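SusD superfamily protein (Bacteroides fragilis, PDB 3L22) probably binds glycans at the cell surface as an outer-membrane lipoprotein of the SusD family, and carries bound zinc ions. Local coordinates at residues E180-L185 with A202-K207; L206-Y211 with A328-D333; E225-Y230 with E248-L253. All coordinates share one frame; numbering follows the deposited sequence. Where two conformers were deposited one is given.

Contact 1 (E180-L185 with A202-K207); sequences ENISAL and AANMLK. With EDO (1,2-ethanediol), chain Z.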
loop_
_atom_site.group_PDB
_atom_site.type_symbol
_atom_site.label_atom_id
_atom_site.label_comp_id
_atom_site.label_asym_id
_atom_site.label_seq_id
_atom_site.Cartn_x
_atom_site.Cartn_y
_atom_site.Cartn_z
ATOM N N GLU A 180 8.957 6.320 15.147
ATOM C CA GLU A 180 8.946 6.278 16.616
ATOM C C GLU A 180 8.571 7.576 17.279
ATOM O O GLU A 180 8.047 7.540 18.384
ATOM C CB GLU A 180 10.269 5.808 17.191
ATOM C CG GLU A 180 11.399 6.809 17.142
ATOM C CD GLU A 180 12.781 6.158 17.481
ATOM O OE1 GLU A 180 12.848 4.937 17.779
ATOM O OE2 GLU A 180 13.779 6.894 17.456
ATOM N N ASN A 181 8.912 8.694 16.651
ATOM C CA ASN A 181 8.488 9.989 17.164
ATOM C C ASN A 181 7.567 10.660 16.152
ATOM O O ASN A 181 7.970 11.026 15.076
ATOM C CB ASN A 181 9.656 10.894 17.523
ATOM C CG ASN A 181 9.213 12.062 18.428
ATOM O OD1 ASN A 181 8.010 12.283 18.644
ATOM N ND2 ASN A 181 10.174 12.778 18.960
ATOM N N ILE A 182 6.301 10.766 16.531
ATOM C CA ILE A 182 5.268 11.296 15.656
ATOM C C ILE A 182 4.498 12.455 16.240
ATOM O O ILE A 182 3.552 12.939 15.626
ATOM C CB ILE A 182 4.294 10.178 15.179
ATOM C CG1 ILE A 182 3.550 9.514 16.336
ATOM C CG2 ILE A 182 5.023 9.151 14.322
ATOM C CD1 ILE A 182 2.494 8.596 15.824
ATOM N N SER A 183 4.919 12.966 17.386
ATOM C CA SER A 183 4.091 13.930 18.111
ATOM C C SER A 183 4.086 15.306 17.480
ATOM O O SER A 183 3.251 16.091 17.847
ATOM C CB SER A 183 4.562 14.055 19.561
ATOM O OG SER A 183 5.954 14.348 19.584
ATOM N N ALA A 184 4.957 15.593 16.510
ATOM C CA ALA A 184 4.903 16.869 15.815
ATOM C C ALA A 184 4.098 16.748 14.530
ATOM O O ALA A 184 3.836 17.771 13.898
ATOM C CB ALA A 184 6.285 17.406 15.531
ATOM N N LEU A 185 3.699 15.533 14.138
ATOM C CA LEU A 185 2.883 15.406 12.953
ATOM C C LEU A 185 1.493 16.008 13.147
ATOM O O LEU A 185 0.949 16.020 14.232
ATOM C CB LEU A 185 2.778 13.966 12.475
ATOM C CG LEU A 185 4.064 13.326 11.958
ATOM C CD1 LEU A 185 3.747 11.821 11.706
ATOM C CD2 LEU A 185 4.660 14.032 10.690
ATOM N N ALA A 202 -1.745 8.582 9.825
ATOM C CA ALA A 202 -1.035 7.887 8.754
ATOM C C ALA A 202 0.176 7.067 9.271
ATOM O O ALA A 202 0.400 5.924 8.863
ATOM C CB ALA A 202 -0.569 8.901 7.698
ATOM N N ALA A 203 0.967 7.689 10.134
ATOM C CA ALA A 203 2.118 7.048 10.724
ATOM C C ALA A 203 1.683 5.802 11.526
ATOM O O ALA A 203 2.322 4.754 11.464
ATOM C CB ALA A 203 2.867 8.037 11.609
ATOM N N ASN A 204 0.602 5.944 12.284
ATOM C CA ASN A 204 0.068 4.841 13.075
ATOM C C ASN A 204 -0.521 3.719 12.232
ATOM O O ASN A 204 -0.409 2.541 12.593
ATOM C CB ASN A 204 -0.958 5.370 14.086
ATOM C CG ASN A 204 -0.298 6.031 15.301
ATOM O OD1 ASN A 204 0.655 5.490 15.833
ATOM N ND2 ASN A 204 -0.835 7.180 15.763
HETATM N N MSE A 205 -1.106 4.066 11.088
HETATM C CA MSE A 205 -1.574 3.045 10.141
HETATM C C MSE A 205 -0.382 2.228 9.622
HETATM O O MSE A 205 -0.461 1.004 9.546
HETATM C CB MSE A 205 -2.330 3.670 8.960
HETATM C CG MSE A 205 -3.716 4.145 9.306
HETATM SE SE MSE A 205 -4.860 2.661 9.870
HETATM C CE MSE A 205 -4.940 1.703 8.132
ATOM N N LEU A 206 0.719 2.900 9.276
ATOM C CA LEU A 206 1.889 2.186 8.763
ATOM C C LEU A 206 2.489 1.300 9.884
ATOM O O LEU A 206 2.913 0.167 9.643
ATOM C CB LEU A 206 2.956 3.152 8.207
ATOM C CG LEU A 206 4.156 2.534 7.482
ATOM C CD1 LEU A 206 3.726 1.471 6.451
ATOM C CD2 LEU A 206 5.032 3.622 6.830
ATOM N N LYS A 207 2.529 1.850 11.092
ATOM C CA LYS A 207 3.039 1.140 12.244
ATOM C C LYS A 207 2.147 -0.096 12.483
ATOM O O LYS A 207 2.640 -1.197 12.666
ATOM C CB LYS A 207 3.032 2.081 13.438
ATOM C CG LYS A 207 3.712 1.598 14.686
ATOM C CD LYS A 207 3.743 2.674 15.812
ATOM C CE LYS A 207 4.604 3.878 15.492
ATOM N NZ LYS A 207 4.917 4.709 16.699
HETATM C C1 EDO Z . 7.460 2.347 18.571
HETATM O O1 EDO Z . 6.253 3.097 18.611
HETATM C C2 EDO Z . 8.145 2.255 17.231
HETATM O O2 EDO Z . 7.622 3.090 16.212
#

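Contact 2 (L206-Y211 with A328-D333); sequences LKMRVY and AETLLD. With EDO (1,2-ethanediol), chain B; EDO (1,2-ethanediol), chain Z.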
loop_
_atom_site.group_PDB
_atom_site.type_symbol
_atom_site.label_atom_id
_atom_site.label_comp_id
_atom_site.label_asym_id
_atom_site.label_seq_id
_atom_site.Cartn_x
_atom_site.Cartn_y
_atom_site.Cartn_z
ATOM N N LEU A 206 0.719 2.900 9.276
ATOM C CA LEU A 206 1.889 2.186 8.763
ATOM C C LEU A 206 2.489 1.300 9.884
ATOM O O LEU A 206 2.913 0.167 9.643
ATOM C CB LEU A 206 2.956 3.152 8.207
ATOM C CG LEU A 206 4.156 2.534 7.482
ATOM C CD1 LEU A 206 3.726 1.471 6.451
ATOM C CD2 LEU A 206 5.032 3.622 6.830
ATOM N N LYS A 207 2.529 1.850 11.092
ATOM C CA LYS A 207 3.039 1.140 12.244
ATOM C C LYS A 207 2.147 -0.096 12.483
ATOM O O LYS A 207 2.640 -1.197 12.666
ATOM C CB LYS A 207 3.032 2.081 13.438
ATOM C CG LYS A 207 3.712 1.598 14.686
ATOM C CD LYS A 207 3.743 2.674 15.812
ATOM C CE LYS A 207 4.604 3.878 15.492
ATOM N NZ LYS A 207 4.917 4.709 16.699
HETATM N N MSE A 208 0.838 0.065 12.384
HETATM C CA MSE A 208 -0.022 -1.084 12.517
HETATM C C MSE A 208 0.261 -2.152 11.464
HETATM O O MSE A 208 0.351 -3.324 11.815
HETATM C CB MSE A 208 -1.491 -0.715 12.485
HETATM C CG MSE A 208 -2.376 -1.949 12.558
HETATM SE SE MSE A 208 -4.245 -1.623 13.035
HETATM C CE MSE A 208 -4.496 -0.375 11.838
ATOM N N ARG A 209 0.392 -1.758 10.197
ATOM C CA ARG A 209 0.708 -2.713 9.155
ATOM C C ARG A 209 2.003 -3.459 9.422
ATOM O O ARG A 209 2.080 -4.669 9.203
ATOM C CB ARG A 209 0.792 -2.041 7.779
ATOM C CG ARG A 209 -0.555 -1.605 7.229
ATOM C CD ARG A 209 -0.437 -1.494 5.714
ATOM N NE ARG A 209 -1.561 -0.927 4.993
ATOM C CZ ARG A 209 -1.577 -0.730 3.683
ATOM N NH1 ARG A 209 -0.526 -1.074 2.924
ATOM N NH2 ARG A 209 -2.648 -0.214 3.112
ATOM N N VAL A 210 3.014 -2.742 9.883
ATOM C CA VAL A 210 4.281 -3.348 10.164
ATOM C C VAL A 210 4.135 -4.361 11.297
ATOM O O VAL A 210 4.594 -5.484 11.188
ATOM C CB VAL A 210 5.356 -2.289 10.491
ATOM C CG1 VAL A 210 6.607 -2.920 11.108
ATOM C CG2 VAL A 210 5.708 -1.511 9.213
ATOM N N TYR A 211 3.513 -3.960 12.401
ATOM C CA TYR A 211 3.360 -4.885 13.507
ATOM C C TYR A 211 2.519 -6.102 13.136
ATOM O O TYR A 211 2.835 -7.210 13.558
ATOM C CB TYR A 211 2.828 -4.189 14.757
ATOM C CG TYR A 211 3.858 -3.401 15.565
ATOM C CD1 TYR A 211 5.074 -3.970 15.947
ATOM C CD2 TYR A 211 3.593 -2.094 15.990
ATOM C CE1 TYR A 211 5.991 -3.270 16.738
ATOM C CE2 TYR A 211 4.507 -1.398 16.783
ATOM C CZ TYR A 211 5.703 -1.977 17.129
ATOM O OH TYR A 211 6.609 -1.316 17.929
ATOM N N ALA A 328 -11.886 2.417 6.735
ATOM C CA ALA A 328 -12.349 1.035 6.675
ATOM C C ALA A 328 -11.176 0.079 6.873
ATOM O O ALA A 328 -11.361 -1.000 7.446
ATOM C CB ALA A 328 -13.088 0.716 5.369
ATOM N N GLU A 329 -9.978 0.444 6.408
ATOM C CA GLU A 329 -8.806 -0.383 6.634
ATOM C C GLU A 329 -8.433 -0.448 8.133
ATOM O O GLU A 329 -8.092 -1.534 8.663
ATOM C CB GLU A 329 -7.577 0.074 5.837
ATOM C CG GLU A 329 -6.514 -1.035 5.773
ATOM C CD GLU A 329 -5.130 -0.520 5.445
ATOM O OE1 GLU A 329 -5.018 0.476 4.654
ATOM O OE2 GLU A 329 -4.151 -1.102 5.989
ATOM N N THR A 330 -8.465 0.709 8.791
ATOM C CA THR A 330 -8.202 0.778 10.231
ATOM C C THR A 330 -9.057 -0.273 10.939
ATOM O O THR A 330 -8.554 -1.059 11.725
ATOM C CB THR A 330 -8.544 2.144 10.807
ATOM O OG1 THR A 330 -7.968 3.187 9.993
ATOM C CG2 THR A 330 -8.104 2.257 12.314
ATOM N N LEU A 331 -10.343 -0.298 10.621
ATOM C CA LEU A 331 -11.301 -1.200 11.280
ATOM C C LEU A 331 -11.080 -2.690 10.965
ATOM O O LEU A 331 -11.107 -3.523 11.873
ATOM C CB LEU A 331 -12.743 -0.764 10.920
ATOM C CG LEU A 331 -13.178 0.629 11.455
ATOM C CD1 LEU A 331 -14.555 1.030 10.933
ATOM C CD2 LEU A 331 -13.157 0.712 12.982
ATOM N N LEU A 332 -10.879 -3.014 9.696
ATOM C CA LEU A 332 -10.658 -4.384 9.312
ATOM C C LEU A 332 -9.288 -4.893 9.752
ATOM O O LEU A 332 -9.170 -6.053 10.080
ATOM C CB LEU A 332 -10.862 -4.585 7.798
ATOM C CG LEU A 332 -12.273 -4.476 7.228
ATOM C CD1 LEU A 332 -12.256 -4.708 5.708
ATOM C CD2 LEU A 332 -13.278 -5.414 7.938
ATOM N N ASP A 333 -8.263 -4.042 9.769
ATOM C CA ASP A 333 -6.953 -4.424 10.310
ATOM C C ASP A 333 -7.101 -4.729 11.821
ATOM O O ASP A 333 -6.623 -5.765 12.308
ATOM C CB ASP A 333 -5.880 -3.320 10.129
ATOM C CG ASP A 333 -5.368 -3.150 8.650
ATOM O OD1 ASP A 333 -5.634 -3.997 7.811
ATOM O OD2 ASP A 333 -4.713 -2.094 8.359
HETATM C C1 EDO B . -2.855 -4.290 5.685
HETATM O O1 EDO B . -4.036 -3.639 5.269
HETATM C C2 EDO B . -1.860 -4.528 4.537
HETATM O O2 EDO B . -0.813 -5.346 5.149
HETATM C C1 EDO Z . 7.460 2.347 18.571
HETATM O O1 EDO Z . 6.253 3.097 18.611
HETATM C C2 EDO Z . 8.145 2.255 17.231
HETATM O O2 EDO Z . 7.622 3.090 16.212
#

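Contact 3 (E225-Y230 with E248-L253); sequences ELVTGY and ESIFSL. With EDO (1,2-ethanediol), chain T.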
loop_
_atom_site.group_PDB
_atom_site.type_symbol
_atom_site.label_atom_id
_atom_site.label_comp_id
_atom_site.label_asym_id
_atom_site.label_seq_id
_atom_site.Cartn_x
_atom_site.Cartn_y
_atom_site.Cartn_z
ATOM N N GLU A 225 -5.533 1.862 17.319
ATOM C CA GLU A 225 -6.524 2.515 18.181
ATOM C C GLU A 225 -6.224 3.987 18.404
ATOM O O GLU A 225 -7.114 4.694 18.786
ATOM C CB GLU A 225 -6.765 1.754 19.495
ATOM C CG GLU A 225 -7.604 0.511 19.182
ATOM C CD GLU A 225 -7.953 -0.345 20.321
ATOM O OE1 GLU A 225 -7.392 -0.150 21.422
ATOM O OE2 GLU A 225 -8.812 -1.242 20.092
ATOM N N LEU A 226 -5.015 4.455 18.071
ATOM C CA LEU A 226 -4.724 5.881 18.058
ATOM C C LEU A 226 -5.348 6.648 16.875
ATOM O O LEU A 226 -5.368 7.854 16.916
ATOM C CB LEU A 226 -3.210 6.129 18.134
ATOM C CG LEU A 226 -2.550 5.709 19.448
ATOM C CD1 LEU A 226 -1.007 5.795 19.295
ATOM C CD2 LEU A 226 -3.022 6.562 20.664
ATOM N N VAL A 227 -5.854 5.958 15.853
ATOM C CA VAL A 227 -6.447 6.594 14.669
ATOM C C VAL A 227 -7.853 7.026 15.046
ATOM O O VAL A 227 -8.754 6.194 15.104
ATOM C CB VAL A 227 -6.488 5.617 13.467
ATOM C CG1 VAL A 227 -7.305 6.189 12.261
ATOM C CG2 VAL A 227 -5.065 5.196 13.079
ATOM N N THR A 228 -8.046 8.309 15.318
ATOM C CA THR A 228 -9.337 8.812 15.778
ATOM C C THR A 228 -9.791 9.952 14.865
ATOM O O THR A 228 -8.996 10.547 14.134
ATOM C CB THR A 228 -9.239 9.359 17.220
ATOM O OG1 THR A 228 -8.269 10.402 17.222
ATOM C CG2 THR A 228 -8.814 8.243 18.249
ATOM N N GLY A 229 -11.093 10.220 14.904
ATOM C CA GLY A 229 -11.693 11.366 14.230
ATOM C C GLY A 229 -12.236 11.078 12.823
ATOM O O GLY A 229 -12.815 11.983 12.206
ATOM N N TYR A 230 -12.008 9.870 12.305
ATOM C CA TYR A 230 -12.487 9.496 10.967
ATOM C C TYR A 230 -13.827 8.772 11.063
ATOM O O TYR A 230 -14.266 8.398 12.153
ATOM C CB TYR A 230 -11.468 8.629 10.219
ATOM C CG TYR A 230 -10.137 9.305 10.053
ATOM C CD1 TYR A 230 -9.864 10.117 8.948
ATOM C CD2 TYR A 230 -9.148 9.183 11.030
ATOM C CE1 TYR A 230 -8.633 10.737 8.800
ATOM C CE2 TYR A 230 -7.895 9.812 10.877
ATOM C CZ TYR A 230 -7.651 10.571 9.777
ATOM O OH TYR A 230 -6.444 11.209 9.652
ATOM N N GLU A 248 -13.422 9.622 5.557
ATOM C CA GLU A 248 -12.772 8.311 5.675
ATOM C C GLU A 248 -11.273 8.326 5.340
ATOM O O GLU A 248 -10.545 7.401 5.723
ATOM C CB GLU A 248 -13.489 7.304 4.782
ATOM C CG GLU A 248 -13.241 5.880 5.153
ATOM C CD GLU A 248 -13.812 4.852 4.184
ATOM O OE1 GLU A 248 -14.767 5.178 3.442
ATOM O OE2 GLU A 248 -13.296 3.690 4.202
ATOM N N SER A 249 -10.809 9.374 4.656
ATOM C CA SER A 249 -9.498 9.368 4.026
ATOM C C SER A 249 -8.423 9.734 5.017
ATOM O O SER A 249 -8.463 10.811 5.600
ATOM C CB SER A 249 -9.485 10.379 2.868
ATOM O OG SER A 249 -10.526 10.107 1.959
ATOM N N ILE A 250 -7.462 8.845 5.215
ATOM C CA ILE A 250 -6.364 9.110 6.131
ATOM C C ILE A 250 -5.184 9.646 5.354
ATOM O O ILE A 250 -4.658 10.722 5.666
ATOM C CB ILE A 250 -5.985 7.858 6.958
ATOM C CG1 ILE A 250 -7.192 7.392 7.801
ATOM C CG2 ILE A 250 -4.756 8.192 7.831
ATOM C CD1 ILE A 250 -7.136 5.961 8.324
ATOM N N PHE A 251 -4.719 8.893 4.366
ATOM C CA PHE A 251 -3.557 9.320 3.574
ATOM C C PHE A 251 -3.711 8.850 2.124
ATOM O O PHE A 251 -4.012 7.663 1.887
ATOM C CB PHE A 251 -2.245 8.775 4.188
ATOM C CG PHE A 251 -1.012 9.182 3.434
ATOM C CD1 PHE A 251 -0.606 10.511 3.415
ATOM C CD2 PHE A 251 -0.253 8.241 2.723
ATOM C CE1 PHE A 251 0.502 10.914 2.660
ATOM C CE2 PHE A 251 0.879 8.626 1.991
ATOM C CZ PHE A 251 1.250 9.952 1.952
ATOM N N SER A 252 -3.485 9.773 1.186
ATOM C CA SER A 252 -3.583 9.534 -0.253
ATOM C C SER A 252 -2.532 10.311 -0.991
ATOM O O SER A 252 -1.949 11.282 -0.462
ATOM C CB SER A 252 -4.942 9.998 -0.814
ATOM O OG SER A 252 -6.028 9.386 -0.164
ATOM N N LEU A 253 -2.286 9.882 -2.222
ATOM C CA LEU A 253 -1.360 10.576 -3.136
ATOM C C LEU A 253 -2.221 11.362 -4.131
ATOM O O LEU A 253 -2.978 10.743 -4.924
ATOM C CB LEU A 253 -0.459 9.589 -3.875
ATOM C CG LEU A 253 0.145 8.464 -3.029
ATOM C CD1 LEU A 253 1.027 7.527 -3.932
ATOM C CD2 LEU A 253 0.939 9.072 -1.917
HETATM C C1 EDO T . -11.763 -1.778 18.905
HETATM O O1 EDO T . -10.746 -0.800 18.687
HETATM C C2 EDO T . -12.970 -1.319 19.721
HETATM O O2 EDO T . -12.524 -0.978 21.038
#

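Contact 1 (E180-L185 with A202-K207)
Ile-182 and Leu-185 press their methyl groups against the helix that carries Ala-203, and this apolar packing makes up most of the contact. Ala-203 offers CB to both: CG2 of Ile-182 lies 3.6 Å from Ala-203 CB, and CD1 of Leu-185 sits 3.9 Å from the same carbon. The two branches of Ile-182 divide the work. While CG2 meets the alanine, CD1 reaches the amide end of Asn-204, 3.6 Å from Asn-204 OD1 and just as near to ND2, so that the methyl rests against the amide rather than on one of its atoms. The first torsion of Ile-182 (chi1 62°) sets CG1 between the backbone N and the carbonyl carbon and leaves CG2 anti to the carbonyl carbon, which turns one branch to Asn-204 and the other to Ala-203.

Polar interactions lie at the other end. The Lys-207 chain bends at chi3 (-67°), which turns CE, and its ammonium donates to the backbone O of Leu-179 and to an ethanediol, with NZ 2.8 Å from O1 of that molecule. Lys-207 NZ also lies 4.3 Å from Glu-180 CA. Within the loop, Leu-185 N bonds to Ile-182 O at 3.0 Å, closing a type I beta turn that holds both apolar side chains on the helix side.

Leu-185 also touches Glu-119, a zinc ligand together with His-197. The arrangement is a turn-bearing loop packed on a helix, in the helical part of the SusD fold, beside a zinc site.

Contact 2 (L206-Y211 with A328-D333)
Arg-209 and Glu-329 meet because two long side chains are held out straight from neighbouring helices. In Arg-209, CG is anti to the carbonyl carbon (chi1 -71°) and the chain then runs extended to NE; in Glu-329, CG is anti to the backbone N with the rest extended. The two chains cross at about a right angle, and the arginine grips the carboxylate side-on with NE and NH2, one nitrogen to each oxygen. Arg-209 NE lies 2.8 Å from Glu-329 OE2, approaching on the syn side, whereas Arg-209 NH2 gives the straighter bond, 2.9 Å to Glu-329 OE1 with an angle of 177° at the hydrogen. OE1 lies in the guanidinium plane but is itself met from above the carboxylate plane, a consequence of the twist between the two flat groups.

Glu-329 OE2 also lies 2.6 Å from Asp-333 OD2, so one of the two acids probably holds a proton. Lys-385 forms a salt bridge to Asp-333 OD1, and with Arg-209 it presumably offsets the charge that the pair retains. C2 of an ethanediol lies over one face of the Arg-209 guanidinium, 3.5 Å above its plane and offset toward the rim.

Beside this polar cluster, the selenomethionine Met-208 crosses Asp-333 obliquely, its CE 3.7 Å from Asp-333 CB. The helix axes approach to 11.2 Å, wide enough for side chains to bridge the gap. The contact is a buried salt bridge between helices running in the same general direction, inclined by about 30°, as suits the TPR-like helical framework of the SusD family.

Contact 3 (E225-Y230 with E248-L253)
Tyr-230 lays its ring over Ile-250 in a CH-pi contact, where the loop following helix 217-225 packs against a bulged strand of a two-stranded antiparallel sheet. Ile-250 and Phe-251 both face Phe-325 of strand 322-326, the pattern of a classic beta bulge, and the chain turns a corner at Ile-250.

The tight part of the contact is gathered around that isoleucine. Its CG1 sits 3.7 Å from the centroid of the Tyr-230 ring and only 10° off the ring normal, so the methylene lies over the middle of the face. The first torsion of Ile-250 (chi1 -60°) puts CG1 anti to the carbonyl carbon, beside the backbone N; CG2, on the other branch, passes the phenol oxygen, 3.9 Å from Tyr-230 OH. The two side chains cross at about a right angle. Beyond CG1 the isoleucine continues to CD1, which meets CG1 of Val-227 at 3.9 Å, again with the side chains crossing. Thus one residue of the strand serves two of the loop, and both Val-227 and Ile-250 also touch Thr-330 on helix 327-339. Glu-248 is buried on this side too, its carboxylate held by salt bridges to Arg-326 and Arg-358.

The looser side lies where the loop is exposed. Thr-228 and Gly-229, between the two packing residues, are exposed, and the positive phi of Gly-229 (94°) is one that would jam a CB against the preceding carbonyl O. Leu-226 and Glu-225 are exposed as well; the latter's OE2 is hydrogen-bonded to Tyr-338 OH on helix 327-339. Back in the tight part, by contrast, Ser-249 O approaches the ring obliquely, 3.2 Å from Tyr-230 CE1.

Followed from the N terminus, the chain first closes contact 1, a short loop running from the end of helix 168-178 through helix 192-196 to helix 200-213. Contact 2 begins on that same helix, sharing Leu-206 and Lys-207 with contact 1, and closes only after more than a hundred residues, on helix 327-339. Contact 3 opens and closes within this long excursion. The three meet around helix 200-213: selenomethionine Met-205 packs on Thr-330 and on Ile-250, while Glu-248 OE2 receives a probable hydrogen bond from Ala-328 N. Tied together are the loops after helices 168-178 and 217-225, helices 200-213 and 327-339, and the sheet of strands 249-253 and 322-326.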